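Local coordinates for CoA-binding domain-containing protein (Thermus thermophilus, PDB 1IUK), which probably binds coenzyme A through a Rossmann-like domain, its cellular role being otherwise unknown, at residues S11-I16 with Q39-L44. Sequence-based numbering, arbitrary orientation.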
loop_
_atom_site.group_PDB
_atom_site.type_symbol
_atom_site.label_atom_id
_atom_site.label_comp_id
_atom_site.label_asym_id
_atom_site.label_seq_id
_atom_site.Cartn_x
_atom_site.Cartn_y
_atom_site.Cartn_z
ATOM N N SER A 11 -10.157 -0.051 9.892
ATOM C CA SER A 11 -11.559 0.362 9.803
ATOM C C SER A 11 -11.729 1.866 9.665
ATOM O O SER A 11 -12.678 2.339 9.040
ATOM C CB SER A 11 -12.361 -0.149 11.013
ATOM O OG SER A 11 -11.866 0.369 12.232
ATOM N N GLN A 12 -10.794 2.619 10.226
ATOM C CA GLN A 12 -10.864 4.064 10.157
ATOM C C GLN A 12 -10.278 4.621 8.849
ATOM O O GLN A 12 -10.698 5.678 8.367
ATOM C CB GLN A 12 -10.153 4.659 11.382
ATOM C CG GLN A 12 -10.648 6.034 11.740
ATOM C CD GLN A 12 -9.901 7.097 10.971
ATOM O OE1 GLN A 12 -8.681 6.993 10.770
ATOM N NE2 GLN A 12 -10.620 8.121 10.521
ATOM N N ALA A 13 -9.327 3.896 8.266
ATOM C CA ALA A 13 -8.673 4.300 7.017
ATOM C C ALA A 13 -9.613 4.438 5.826
ATOM O O ALA A 13 -10.615 3.731 5.723
ATOM C CB ALA A 13 -7.560 3.303 6.673
ATOM N N LYS A 14 -9.274 5.353 4.924
ATOM C CA LYS A 14 -10.053 5.585 3.724
ATOM C C LYS A 14 -9.218 5.390 2.461
ATOM O O LYS A 14 -9.583 4.612 1.584
ATOM C CB LYS A 14 -10.615 7.010 3.691
ATOM C CG LYS A 14 -10.949 7.459 2.265
ATOM C CD LYS A 14 -11.433 8.887 2.182
ATOM C CE LYS A 14 -12.114 9.158 0.846
ATOM N NZ LYS A 14 -12.047 10.595 0.459
ATOM N N THR A 15 -8.100 6.115 2.371
ATOM C CA THR A 15 -7.240 6.071 1.189
ATOM C C THR A 15 -6.080 5.071 1.242
ATOM O O THR A 15 -5.264 5.077 2.176
ATOM C CB THR A 15 -6.681 7.472 0.897
ATOM O OG1 THR A 15 -5.902 7.906 2.010
ATOM C CG2 THR A 15 -7.809 8.462 0.729
ATOM N N ILE A 16 -6.017 4.202 0.239
ATOM C CA ILE A 16 -4.943 3.223 0.168
ATOM C C ILE A 16 -4.204 3.398 -1.158
ATOM O O ILE A 16 -4.777 3.188 -2.226
ATOM C CB ILE A 16 -5.476 1.769 0.244
ATOM C CG1 ILE A 16 -6.293 1.570 1.523
ATOM C CG2 ILE A 16 -4.303 0.780 0.197
ATOM C CD1 ILE A 16 -6.759 0.141 1.739
ATOM N N GLN A 39 -14.317 -3.156 -0.436
ATOM C CA GLN A 39 -14.500 -2.958 0.996
ATOM C C GLN A 39 -14.644 -1.492 1.394
ATOM O O GLN A 39 -14.532 -1.151 2.573
ATOM C CB GLN A 39 -13.346 -3.599 1.759
ATOM C CG GLN A 39 -13.059 -5.027 1.336
ATOM C CD GLN A 39 -14.323 -5.808 1.041
ATOM O OE1 GLN A 39 -15.065 -6.168 1.953
ATOM N NE2 GLN A 39 -14.575 -6.070 -0.241
ATOM N N GLY A 40 -14.878 -0.627 0.414
ATOM C CA GLY A 40 -15.079 0.783 0.703
ATOM C C GLY A 40 -13.885 1.716 0.808
ATOM O O GLY A 40 -14.024 2.835 1.301
ATOM N N TYR A 41 -12.715 1.277 0.362
ATOM C CA TYR A 41 -11.520 2.117 0.415
ATOM C C TYR A 41 -11.347 2.855 -0.906
ATOM O O TYR A 41 -11.855 2.416 -1.938
ATOM C CB TYR A 41 -10.269 1.263 0.635
ATOM C CG TYR A 41 -10.185 0.596 1.978
ATOM C CD1 TYR A 41 -10.356 -0.780 2.099
ATOM C CD2 TYR A 41 -9.937 1.336 3.137
ATOM C CE1 TYR A 41 -10.288 -1.402 3.328
ATOM C CE2 TYR A 41 -9.864 0.718 4.381
ATOM C CZ TYR A 41 -10.042 -0.654 4.469
ATOM O OH TYR A 41 -9.978 -1.288 5.687
ATOM N N ARG A 42 -10.639 3.980 -0.871
ATOM C CA ARG A 42 -10.354 4.710 -2.088
ATOM C C ARG A 42 -8.943 4.248 -2.411
ATOM O O ARG A 42 -8.003 4.548 -1.677
ATOM C CB ARG A 42 -10.358 6.218 -1.861
ATOM C CG ARG A 42 -9.836 6.980 -3.072
ATOM C CD ARG A 42 -9.931 8.487 -2.894
ATOM N NE ARG A 42 -10.255 9.127 -4.163
ATOM C CZ ARG A 42 -11.482 9.492 -4.512
ATOM N NH1 ARG A 42 -12.495 9.277 -3.675
ATOM N NH2 ARG A 42 -11.703 10.048 -5.701
ATOM N N VAL A 43 -8.801 3.479 -3.483
ATOM C CA VAL A 43 -7.498 2.956 -3.869
ATOM C C VAL A 43 -6.903 3.841 -4.953
ATOM O O VAL A 43 -7.541 4.136 -5.973
ATOM C CB VAL A 43 -7.605 1.492 -4.363
ATOM C CG1 VAL A 43 -8.193 0.620 -3.272
ATOM C CG2 VAL A 43 -8.471 1.419 -5.596
ATOM N N LEU A 44 -5.671 4.280 -4.705
ATOM C CA LEU A 44 -4.951 5.154 -5.616
ATOM C C LEU A 44 -3.777 4.394 -6.208
ATOM O O LEU A 44 -2.786 4.131 -5.522
ATOM C CB LEU A 44 -4.460 6.386 -4.858
ATOM C CG LEU A 44 -5.543 7.112 -4.059
ATOM C CD1 LEU A 44 -4.916 8.215 -3.207
ATOM C CD2 LEU A 44 -6.583 7.676 -5.018
#
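The Y41 ring packs one face against I16 CD1 and an edge against the carbonyl oxygens of A13 and K14. Y41 CB sits 3.5 Å from K14 O and also lies against the I16 CD1 methyl. Chi1 (-67°) sets CG anti to the carbonyl carbon and beside the backbone N, where I16 CD1 comes within 3.5 Å of Y41 CG. That methyl, which also meets Y41 CD1, stands over one face, 20° off the normal through the ring centroid and displaced toward the rim, a CH-pi contact. At the ring edge, Y41 CD2 meets K14 O, and Y41 CE2 lies 3.4 Å from A13 O. The tip, OH, hydrogen-bonds to L10 O in helix 3-12, while the Y41 side chain also touches L36 of helix 28-38. An alanine here would probably leave I16 CD1 without its aromatic floor and L10 O without the hydroxyl.

Beyond the ring the backbones pair in parallel: R42 N donates to K14 O (2.7 Å), I16 N to R42 O (2.8 Å), and L44 N to I16 O (2.9 Å), with N-H...O angles of 165-170°. T15 and R42 point to one sheet face, I16 and V43 to the opposite one. K14 NZ lies 4.4 Å from R42 NH1; a salt bridge from R42 to E58 probably offsets this repulsion. The chemistry thus implies two fastenings in the first beta-alpha-beta unit of a Rossmann-like fold: near-straight backbone bonds join its strands, and an aromatic side chain ties the second strand's approach to helix 3-12.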